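PDB 4Q05: esterase E25 from Uncultured bacterium, which probably hydrolyses ester bonds, working as a dimeric member of the GTSAG motif subfamily of the bacterial hormone-sensitive lipase family. Local coordinates for residues 68-73 with 256-261; 102-107 with 117-122; 127-132 with 161-166; 300-305 with 330-335. All coordinates share one frame; numbering follows the deposited sequence.

Contact 1: residues 68-73 with 256-261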
# COMPACT_ATOMS: atom_id res chain seq x y z
N ILE A 68 22.83 17.11 0.74
CA ILE A 68 22.29 18.22 1.52
C ILE A 68 21.82 17.76 2.90
O ILE A 68 22.31 18.25 3.93
CB ILE A 68 21.08 18.86 0.81
CG1 ILE A 68 21.48 19.31 -0.60
CG2 ILE A 68 20.52 20.02 1.66
CD1 ILE A 68 20.31 19.74 -1.47
N ASN A 69 20.88 16.83 2.93
CA ASN A 69 20.36 16.33 4.20
C ASN A 69 21.42 15.56 4.99
O ASN A 69 21.37 15.52 6.21
CB ASN A 69 19.07 15.52 4.02
CG ASN A 69 17.85 16.42 3.94
OD1 ASN A 69 17.96 17.64 4.05
ND2 ASN A 69 16.68 15.82 3.74
N LEU A 70 22.37 14.99 4.26
CA LEU A 70 23.50 14.30 4.87
C LEU A 70 24.43 15.27 5.60
O LEU A 70 25.09 14.90 6.57
CB LEU A 70 24.31 13.56 3.80
CG LEU A 70 24.46 12.05 3.97
CD1 LEU A 70 23.13 11.37 3.72
CD2 LEU A 70 25.53 11.51 3.02
N ASN A 71 24.47 16.51 5.12
CA ASN A 71 25.36 17.51 5.68
C ASN A 71 24.67 18.48 6.63
O ASN A 71 25.33 19.27 7.30
CB ASN A 71 26.07 18.28 4.56
CG ASN A 71 27.07 17.42 3.81
OD1 ASN A 71 27.50 16.37 4.29
ND2 ASN A 71 27.44 17.87 2.61
N LEU A 72 23.34 18.42 6.69
CA LEU A 72 22.58 19.28 7.60
C LEU A 72 22.43 18.57 8.94
O LEU A 72 21.44 17.88 9.20
CB LEU A 72 21.22 19.63 7.01
CG LEU A 72 20.47 20.73 7.75
CD1 LEU A 72 21.36 21.95 7.97
CD2 LEU A 72 19.21 21.11 6.99
N VAL A 73 23.43 18.73 9.79
CA VAL A 73 23.44 18.03 11.06
C VAL A 73 23.73 19.02 12.17
O VAL A 73 24.86 19.12 12.63
CB VAL A 73 24.45 16.86 11.05
CG1 VAL A 73 24.40 16.10 12.37
CG2 VAL A 73 24.16 15.92 9.88
N LEU A 256 12.05 13.97 1.91
CA LEU A 256 12.93 13.56 2.99
C LEU A 256 14.31 13.17 2.46
O LEU A 256 15.33 13.35 3.15
CB LEU A 256 12.32 12.39 3.76
CG LEU A 256 11.04 12.70 4.54
CD1 LEU A 256 10.52 11.45 5.26
CD2 LEU A 256 11.31 13.83 5.53
N VAL A 257 14.33 12.66 1.23
CA VAL A 257 15.55 12.20 0.55
C VAL A 257 16.25 11.01 1.22
O VAL A 257 16.47 9.98 0.59
CB VAL A 257 16.59 13.33 0.33
CG1 VAL A 257 17.72 12.82 -0.52
CG2 VAL A 257 15.96 14.54 -0.33
N THR A 258 16.64 11.18 2.48
CA THR A 258 17.37 10.14 3.19
C THR A 258 17.14 10.26 4.69
O THR A 258 16.87 11.35 5.21
CB THR A 258 18.89 10.20 2.88
OG1 THR A 258 19.56 9.13 3.54
CG2 THR A 258 19.49 11.52 3.36
N TYR A 259 17.25 9.14 5.39
CA TYR A 259 17.16 9.11 6.83
C TYR A 259 18.42 9.72 7.43
O TYR A 259 18.36 10.39 8.46
CB TYR A 259 17.02 7.67 7.29
CG TYR A 259 16.97 7.48 8.79
CD1 TYR A 259 15.75 7.47 9.45
CD2 TYR A 259 18.12 7.27 9.53
CE1 TYR A 259 15.68 7.28 10.83
CE2 TYR A 259 18.07 7.08 10.90
CZ TYR A 259 16.85 7.08 11.54
OH TYR A 259 16.78 6.89 12.90
N ASP A 260 19.56 9.48 6.78
CA ASP A 260 20.86 9.85 7.33
C ASP A 260 21.04 11.35 7.35
O ASP A 260 20.55 12.05 6.47
CB ASP A 260 22.00 9.25 6.51
CG ASP A 260 21.88 7.74 6.34
OD1 ASP A 260 21.36 7.06 7.26
OD2 ASP A 260 22.32 7.24 5.28
N GLY A 261 21.76 11.84 8.35
CA GLY A 261 21.99 13.27 8.49
C GLY A 261 20.87 13.93 9.27
O GLY A 261 20.62 13.61 10.44

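Contact 2: residues 102-107 with 117-122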
# COMPACT_ATOMS: atom_id res chain seq x y z
N LEU A 102 -8.47 29.52 -1.78
CA LEU A 102 -9.57 28.60 -1.55
C LEU A 102 -10.60 29.14 -0.57
O LEU A 102 -11.59 28.47 -0.26
CB LEU A 102 -9.03 27.24 -1.10
CG LEU A 102 -8.15 26.58 -2.16
CD1 LEU A 102 -7.47 25.34 -1.61
CD2 LEU A 102 -8.97 26.24 -3.38
N SER A 103 -10.38 30.36 -0.09
CA SER A 103 -11.32 30.96 0.83
C SER A 103 -11.37 30.17 2.14
O SER A 103 -12.44 29.92 2.68
CB SER A 103 -12.71 31.03 0.20
OG SER A 103 -12.70 31.91 -0.92
N VAL A 104 -10.21 29.78 2.63
CA VAL A 104 -10.13 29.10 3.91
C VAL A 104 -9.76 30.12 4.96
O VAL A 104 -8.83 30.91 4.78
CB VAL A 104 -9.11 27.94 3.89
CG1 VAL A 104 -9.12 27.22 5.22
CG2 VAL A 104 -9.45 26.97 2.77
N SER A 105 -10.52 30.14 6.05
CA SER A 105 -10.21 31.02 7.17
C SER A 105 -9.18 30.32 8.04
O SER A 105 -9.38 29.17 8.43
CB SER A 105 -11.49 31.29 7.97
OG SER A 105 -11.20 31.73 9.29
N VAL A 106 -8.07 31.00 8.31
CA VAL A 106 -7.06 30.47 9.22
C VAL A 106 -6.81 31.46 10.36
O VAL A 106 -6.26 32.54 10.14
CB VAL A 106 -5.74 30.18 8.52
CG1 VAL A 106 -4.75 29.60 9.51
CG2 VAL A 106 -5.97 29.21 7.35
N GLU A 107 -7.19 31.08 11.57
CA GLU A 107 -7.16 32.03 12.68
C GLU A 107 -6.44 31.47 13.89
O GLU A 107 -6.81 30.41 14.40
CB GLU A 107 -8.58 32.42 13.09
CG GLU A 107 -9.32 33.25 12.04
CD GLU A 107 -8.82 34.68 11.96
OE1 GLU A 107 -7.94 35.07 12.77
OE2 GLU A 107 -9.31 35.43 11.09
N TYR A 117 -4.60 26.73 15.54
CA TYR A 117 -5.15 27.46 14.41
C TYR A 117 -6.49 26.88 14.06
O TYR A 117 -6.61 25.66 13.83
CB TYR A 117 -4.21 27.41 13.21
CG TYR A 117 -2.96 28.22 13.44
CD1 TYR A 117 -2.94 29.58 13.16
CD2 TYR A 117 -1.83 27.63 13.98
CE1 TYR A 117 -1.80 30.33 13.41
CE2 TYR A 117 -0.70 28.38 14.22
CZ TYR A 117 -0.68 29.72 13.93
OH TYR A 117 0.45 30.45 14.18
N TYR A 118 -7.50 27.74 14.04
CA TYR A 118 -8.84 27.37 13.60
C TYR A 118 -8.88 27.53 12.09
O TYR A 118 -8.67 28.62 11.58
CB TYR A 118 -9.89 28.27 14.24
CG TYR A 118 -10.01 28.07 15.73
CD1 TYR A 118 -9.17 28.75 16.61
CD2 TYR A 118 -10.97 27.21 16.27
CE1 TYR A 118 -9.29 28.57 17.97
CE2 TYR A 118 -11.09 27.03 17.63
CZ TYR A 118 -10.25 27.72 18.48
OH TYR A 118 -10.36 27.55 19.84
N VAL A 119 -9.16 26.44 11.40
CA VAL A 119 -9.10 26.39 9.94
C VAL A 119 -10.49 26.02 9.46
O VAL A 119 -10.94 24.89 9.65
CB VAL A 119 -8.05 25.36 9.46
CG1 VAL A 119 -7.97 25.33 7.91
CG2 VAL A 119 -6.68 25.67 10.05
N THR A 120 -11.18 26.99 8.88
CA THR A 120 -12.57 26.82 8.46
C THR A 120 -12.68 26.96 6.95
O THR A 120 -12.37 28.01 6.40
CB THR A 120 -13.47 27.87 9.12
OG1 THR A 120 -13.10 28.02 10.50
CG2 THR A 120 -14.93 27.47 9.04
N PRO A 121 -13.13 25.89 6.27
CA PRO A 121 -13.29 25.92 4.82
C PRO A 121 -14.62 26.57 4.46
O PRO A 121 -15.46 26.66 5.34
CB PRO A 121 -13.35 24.43 4.47
CG PRO A 121 -14.01 23.81 5.64
CD PRO A 121 -13.56 24.61 6.85
N VAL A 122 -14.81 27.01 3.22
CA VAL A 122 -16.08 27.63 2.84
C VAL A 122 -17.21 26.62 2.83
O VAL A 122 -18.37 26.97 3.03
CB VAL A 122 -16.03 28.29 1.45
CG1 VAL A 122 -15.62 29.74 1.56
CG2 VAL A 122 -15.11 27.51 0.53
O HOH W 1 -14.01 30.24 4.93
O HOH W 2 -11.13 29.89 11.03

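Contact 3: residues 127-132 with 161-166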
# COMPACT_ATOMS: atom_id res chain seq x y z
N ASP A 127 -23.21 16.49 7.01
CA ASP A 127 -23.08 15.56 8.13
C ASP A 127 -21.76 15.73 8.90
O ASP A 127 -21.51 14.99 9.84
CB ASP A 127 -23.25 14.11 7.68
CG ASP A 127 -24.66 13.80 7.20
OD1 ASP A 127 -25.63 14.39 7.73
OD2 ASP A 127 -24.80 12.96 6.29
N LEU A 128 -20.94 16.70 8.50
CA LEU A 128 -19.70 17.01 9.23
C LEU A 128 -19.81 18.35 9.95
O LEU A 128 -18.84 18.83 10.55
CB LEU A 128 -18.49 17.00 8.30
CG LEU A 128 -18.19 15.66 7.64
CD1 LEU A 128 -16.89 15.72 6.86
CD2 LEU A 128 -18.13 14.56 8.70
N GLU A 129 -21.00 18.93 9.89
CA GLU A 129 -21.24 20.24 10.48
C GLU A 129 -21.01 20.29 11.99
O GLU A 129 -20.56 21.30 12.51
CB GLU A 129 -22.66 20.72 10.11
CG GLU A 129 -23.04 22.04 10.72
CD GLU A 129 -22.17 23.18 10.25
OE1 GLU A 129 -21.66 23.11 9.11
OE2 GLU A 129 -21.99 24.14 11.02
N ASP A 130 -21.32 19.21 12.71
CA ASP A 130 -21.05 19.18 14.15
C ASP A 130 -19.81 18.36 14.47
O ASP A 130 -19.63 17.90 15.60
CB ASP A 130 -22.24 18.60 14.91
CG ASP A 130 -22.47 17.12 14.61
OD1 ASP A 130 -21.98 16.64 13.56
OD2 ASP A 130 -23.14 16.45 15.42
N LYS A 131 -18.95 18.17 13.48
CA LYS A 131 -17.77 17.34 13.66
C LYS A 131 -16.52 18.22 13.67
O LYS A 131 -16.57 19.38 13.26
CB LYS A 131 -17.67 16.30 12.54
CG LYS A 131 -18.94 15.45 12.34
CD LYS A 131 -19.39 14.80 13.63
CE LYS A 131 -20.41 13.70 13.37
NZ LYS A 131 -21.51 14.17 12.49
N LEU A 132 -15.40 17.68 14.14
CA LEU A 132 -14.17 18.46 14.16
C LEU A 132 -12.96 17.59 13.85
O LEU A 132 -12.83 16.47 14.36
CB LEU A 132 -13.98 19.15 15.51
CG LEU A 132 -12.71 20.00 15.65
CD1 LEU A 132 -12.75 21.21 14.74
CD2 LEU A 132 -12.53 20.43 17.11
N LYS A 161 -13.82 18.80 3.56
CA LYS A 161 -15.01 19.59 3.88
C LYS A 161 -15.39 19.50 5.35
O LYS A 161 -16.51 19.11 5.70
CB LYS A 161 -16.18 19.18 3.00
CG LYS A 161 -15.87 19.31 1.51
CD LYS A 161 -17.05 18.82 0.67
CE LYS A 161 -16.71 18.86 -0.82
NZ LYS A 161 -17.81 18.26 -1.64
N VAL A 162 -14.45 19.84 6.21
CA VAL A 162 -14.64 19.70 7.64
C VAL A 162 -13.83 20.81 8.29
O VAL A 162 -12.81 21.22 7.75
CB VAL A 162 -14.11 18.34 8.12
CG1 VAL A 162 -12.59 18.27 7.94
CG2 VAL A 162 -14.50 18.08 9.56
N ARG A 163 -14.30 21.32 9.42
CA ARG A 163 -13.51 22.29 10.18
C ARG A 163 -12.32 21.57 10.77
O ARG A 163 -12.44 20.45 11.24
CB ARG A 163 -14.32 22.90 11.31
CG ARG A 163 -15.46 23.77 10.84
CD ARG A 163 -16.19 24.41 12.03
NE ARG A 163 -17.34 25.17 11.57
CZ ARG A 163 -18.53 24.63 11.33
NH1 ARG A 163 -18.74 23.33 11.52
NH2 ARG A 163 -19.52 25.40 10.90
N VAL A 164 -11.18 22.25 10.75
CA VAL A 164 -9.96 21.72 11.32
C VAL A 164 -9.47 22.64 12.43
O VAL A 164 -9.54 23.86 12.33
CB VAL A 164 -8.86 21.62 10.25
CG1 VAL A 164 -7.58 21.13 10.88
CG2 VAL A 164 -9.31 20.70 9.13
N LEU A 165 -8.98 22.02 13.49
CA LEU A 165 -8.29 22.73 14.55
C LEU A 165 -6.85 22.20 14.54
O LEU A 165 -6.61 21.04 14.89
CB LEU A 165 -8.96 22.46 15.90
CG LEU A 165 -8.26 23.05 17.13
CD1 LEU A 165 -8.28 24.57 17.07
CD2 LEU A 165 -8.93 22.56 18.40
N SER A 166 -5.91 23.02 14.10
CA SER A 166 -4.53 22.56 14.00
C SER A 166 -3.75 22.95 15.24
O SER A 166 -3.74 24.11 15.64
CB SER A 166 -3.84 23.11 12.75
OG SER A 166 -2.61 22.44 12.53
O HOH W 3 -16.96 20.61 10.84

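Contact 4: residues 300-305 with 330-335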
# COMPACT_ATOMS: atom_id res chain seq x y z
N THR A 300 4.48 5.31 -3.50
CA THR A 300 5.57 4.43 -3.88
C THR A 300 6.95 5.03 -3.61
O THR A 300 7.91 4.30 -3.44
CB THR A 300 5.48 4.05 -5.36
OG1 THR A 300 5.36 5.26 -6.13
CG2 THR A 300 4.25 3.17 -5.61
N ARG A 301 7.06 6.35 -3.57
CA ARG A 301 8.37 6.98 -3.39
C ARG A 301 8.59 7.49 -1.97
O ARG A 301 9.59 8.14 -1.68
CB ARG A 301 8.57 8.11 -4.40
CG ARG A 301 8.41 7.64 -5.84
CD ARG A 301 8.88 8.68 -6.86
NE ARG A 301 8.69 8.16 -8.21
CZ ARG A 301 9.30 8.63 -9.29
NH1 ARG A 301 10.14 9.65 -9.19
NH2 ARG A 301 9.06 8.07 -10.47
N ASP A 302 7.66 7.19 -1.08
CA ASP A 302 7.72 7.71 0.28
C ASP A 302 8.80 6.98 1.07
O ASP A 302 8.81 5.75 1.13
CB ASP A 302 6.38 7.47 0.95
CG ASP A 302 6.17 8.29 2.22
OD1 ASP A 302 7.15 8.82 2.80
OD2 ASP A 302 5.00 8.39 2.63
N LEU A 303 9.71 7.75 1.68
CA LEU A 303 10.71 7.18 2.58
C LEU A 303 10.02 6.50 3.76
O LEU A 303 10.59 5.59 4.36
CB LEU A 303 11.65 8.27 3.11
CG LEU A 303 13.00 7.78 3.64
CD1 LEU A 303 13.90 7.41 2.47
CD2 LEU A 303 13.68 8.85 4.54
N LEU A 304 8.81 6.95 4.09
CA LEU A 304 8.04 6.37 5.19
C LEU A 304 6.94 5.41 4.72
O LEU A 304 6.02 5.08 5.48
CB LEU A 304 7.42 7.45 6.08
CG LEU A 304 8.42 8.46 6.67
CD1 LEU A 304 7.71 9.39 7.65
CD2 LEU A 304 9.54 7.71 7.37
N LEU A 305 7.04 4.97 3.48
CA LEU A 305 6.12 3.94 2.99
C LEU A 305 6.05 2.76 3.96
O LEU A 305 4.97 2.32 4.34
CB LEU A 305 6.56 3.47 1.60
CG LEU A 305 5.88 2.22 1.06
CD1 LEU A 305 4.37 2.42 0.94
CD2 LEU A 305 6.49 1.79 -0.29
N ILE A 330 3.97 9.02 -5.43
CA ILE A 330 3.93 9.92 -4.29
C ILE A 330 5.00 9.66 -3.23
O ILE A 330 5.17 8.52 -2.76
CB ILE A 330 2.52 9.96 -3.67
CG1 ILE A 330 1.66 10.96 -4.46
CG2 ILE A 330 2.56 10.30 -2.18
CD1 ILE A 330 0.38 11.38 -3.75
N ALA A 331 5.72 10.72 -2.88
CA ALA A 331 6.72 10.67 -1.82
C ALA A 331 6.13 11.25 -0.54
O ALA A 331 4.97 11.66 -0.52
CB ALA A 331 7.97 11.46 -2.22
N HIS A 332 6.94 11.30 0.52
CA HIS A 332 6.51 11.78 1.83
C HIS A 332 5.75 13.10 1.75
O HIS A 332 6.33 14.12 1.43
CB HIS A 332 7.73 11.99 2.70
CG HIS A 332 7.44 12.52 4.07
ND1 HIS A 332 6.89 11.75 5.07
CD2 HIS A 332 7.65 13.75 4.61
CE1 HIS A 332 6.78 12.48 6.17
NE2 HIS A 332 7.23 13.69 5.91
N GLY A 333 4.46 13.08 2.07
CA GLY A 333 3.65 14.29 2.10
C GLY A 333 3.14 14.80 0.76
O GLY A 333 2.43 15.80 0.74
N ASP A 334 3.47 14.12 -0.34
CA ASP A 334 3.12 14.62 -1.67
C ASP A 334 1.62 14.59 -1.95
O ASP A 334 1.18 15.12 -2.96
CB ASP A 334 3.84 13.83 -2.77
CG ASP A 334 5.24 14.33 -3.02
OD1 ASP A 334 5.56 15.45 -2.56
OD2 ASP A 334 6.01 13.60 -3.69
N TYR A 335 0.86 13.95 -1.07
CA TYR A 335 -0.58 13.82 -1.26
C TYR A 335 -1.28 15.11 -0.87
O TYR A 335 -2.48 15.26 -1.07
CB TYR A 335 -1.14 12.67 -0.41
CG TYR A 335 -0.78 12.81 1.05
CD1 TYR A 335 -1.50 13.66 1.89
CD2 TYR A 335 0.29 12.11 1.60
CE1 TYR A 335 -1.17 13.81 3.22
CE2 TYR A 335 0.62 12.25 2.93
CZ TYR A 335 -0.10 13.10 3.73
OH TYR A 335 0.23 13.23 5.06
O HOH W 4 3.32 10.50 1.44

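Contact 1: residues 68-73 with 256-261
With chi1 at -83° and an almost flat amide torsion beyond it, Asn69 leans off its helix so that ND2 reaches Leu256 O at 2.9 Å. The bond is bent, 140° at the hydrogen. Leu256 O lies near the plane of the Asn69 amide, but ND2 stands well above the plane of the Leu256 carbonyl; Thr258 N, from the tight turn at Val257, reaches the same oxygen from the opposite face. Leu70 has a nearly eclipsed first torsion, -121°, which carries CD1 to within 3.7 Å of Thr258 CG2 and equally close to Asp260 CB. Leu70 and Thr258 cross at about a right angle, whereas Leu70 and Asp260 run alongside each other. The two backbones come nearest at Gly261, the N-cap of helix 262-271: its CA makes a CH...O contact of 3.3 Å with Asn69 O, and Val73 CG2 rests on that same CA at 3.7 Å. Thr258 OG1 closes an ST turn with Asp260 N and is bonded to Asp250, while Asp260 OD1 pairs with Lys241. Between the two segments the join therefore rests on one side-chain amide hydrogen bond, a CH...O contact and close apolar packing, and Asn69 adds a backbone bond to Phe262.

Contact 2: residues 102-107 with 117-122
Val104 and Val119 press their CG1 methyls together at 3.5 Å, tighter than usual, at the open end of a beta hairpin of strands 105-111 and 114-120, Val104 just ahead of the first strand and Val119 within the second, at one margin of the alpha/beta hydrolase sheet. Both CG1 atoms are anti to their backbone N, and the two side chains cross obliquely. Val106 belongs to the same face; its CG1 meets Tyr117 CD1 at 4.1 Å, approaching the ring at a slant. Helix 151-160 covers this apolar face, with Thr158, Ile154 and Ala157 against Val104, Val106 and Val119. Ser105, Thr120, Glu107 and Tyr118 stand on the other, more exposed face. There Ser105 CB and Thr120 CB sit abreast, 4.1 Å apart, and the Tyr118 ring turns its edge to Glu107 O, which lies 3.6 Å from CD1. Four backbone bonds zip the strands in two reciprocal pairs, Ser105 with Thr120 and Glu107 with Tyr118, leaving Val106 and Val119 as the non-hydrogen-bonded pair between them. Past the regular strands, Val122 CG1 packs against Ser103 CB, and one water joins Ser103 O to Thr120 O. A second water donates to Tyr118 O at 2.8 Å and is hydrogen-bonded to Thr120 OG1, also at 2.8 Å.

Contact 3: residues 127-132 with 161-166
The carboxylate of Glu129 and the guanidinium of Arg163 stand nearly perpendicular, 86° between planes, and the guanidinium is met at its edge instead of on a face. Glu129 OE2 lies near the guanidinium plane, 2.8 Å from Arg163 NH2 in a fairly straight salt bridge (159° at the hydrogen), and is approached on its syn side, somewhat out of the carboxylate plane. Arg163 NH1 adds a weak bond to Glu129 O, 2.9 Å long. A bend at chi2 (63°) folds the Glu129 chain back toward the arginine, whose own chain is extended from CG to NE. Next to this pair a water donates to Leu128 O at 2.6 Å and to Lys131 O at 2.7 Å, and accepts from Arg163 N, stitching the type I turn 128-131 to the incoming strand. Lys131 NZ braces the turn as well, bonding Asp127 O and forming a salt bridge with Asp130 OD1. Apolar contacts flank the polar patch: Leu128 CD1 packs on Val162 CB at 4.0 Å, and Leu132 CD1 lies 3.6 Å from Arg163 O and close to Leu165 CB. The two segments lead into strands 132-136 and 164-168, parallel neighbours linked through helix 151-160, so the contact sits where both strands of a beta-alpha-beta crossover of the alpha/beta hydrolase fold begin.

Contact 4: residues 300-305 with 330-335
Asp302 and His332 form the tight part of this contact: Asp302 OD1 lies 3.2 Å from His332 CA and at the edge of the imidazole, near its plane, with carboxylate and ring planes 60° apart. His332 CG is anti to its backbone N (chi1 178°), which swings the ring past Asp302 toward Leu304, whose CD1 touches CE1 at 3.6 Å. Asp302 OD1 also accepts Leu304 N at 2.8 Å in an Asx turn; OD2 bonds Thr298 and Thr234, and His332 ND1 bonds Thr234. Nearby, Arg301 N donates to Ile330 O at 3.0 Å, arriving from above the carbonyl plane. The side toward Ala331 O is looser: a water bridges Asp302 OD2 (2.9 Å) and Ala331 O (2.8 Å). Ile330 turns its side chain away, and the extended Arg301 leaves for the second subunit, where it meets Asp244 and Trp37 of that chain in a salt bridge and a cation-pi contact. Asp302 and His332 occupy the places usual for the acid and histidine of an alpha/beta hydrolase triad, consistent with a catalytic role. Their loops follow strands 294-299 and 322-327 and lead to helices 305-317 and 342-358.

Overall arrangement
The four contacts fall into two groups. Contacts 1 and 4 touch, with centres 16 Å apart: Leu256 CD1 packs against His332 CG at 3.5 Å, and Leu303 CD2 reaches the backbone around Thr258 and Tyr259. This places the 256-261 loop beside the probable catalytic site, where His332 touches the likely nucleophile elbow around Ser206. Contacts 2 and 3 lie 11 Å apart between centres and join through neighbouring strands of one sheet, Val119 N lying 2.8 Å from Val164 O in a probable hydrogen bond. Contacts 1 and 3 are farthest apart, about 36 Å between centres, on opposite sides of the chain's centre. Contact 4 also faces the second subunit, and a sodium ion lies about 8 Å from the Thr300 side chain.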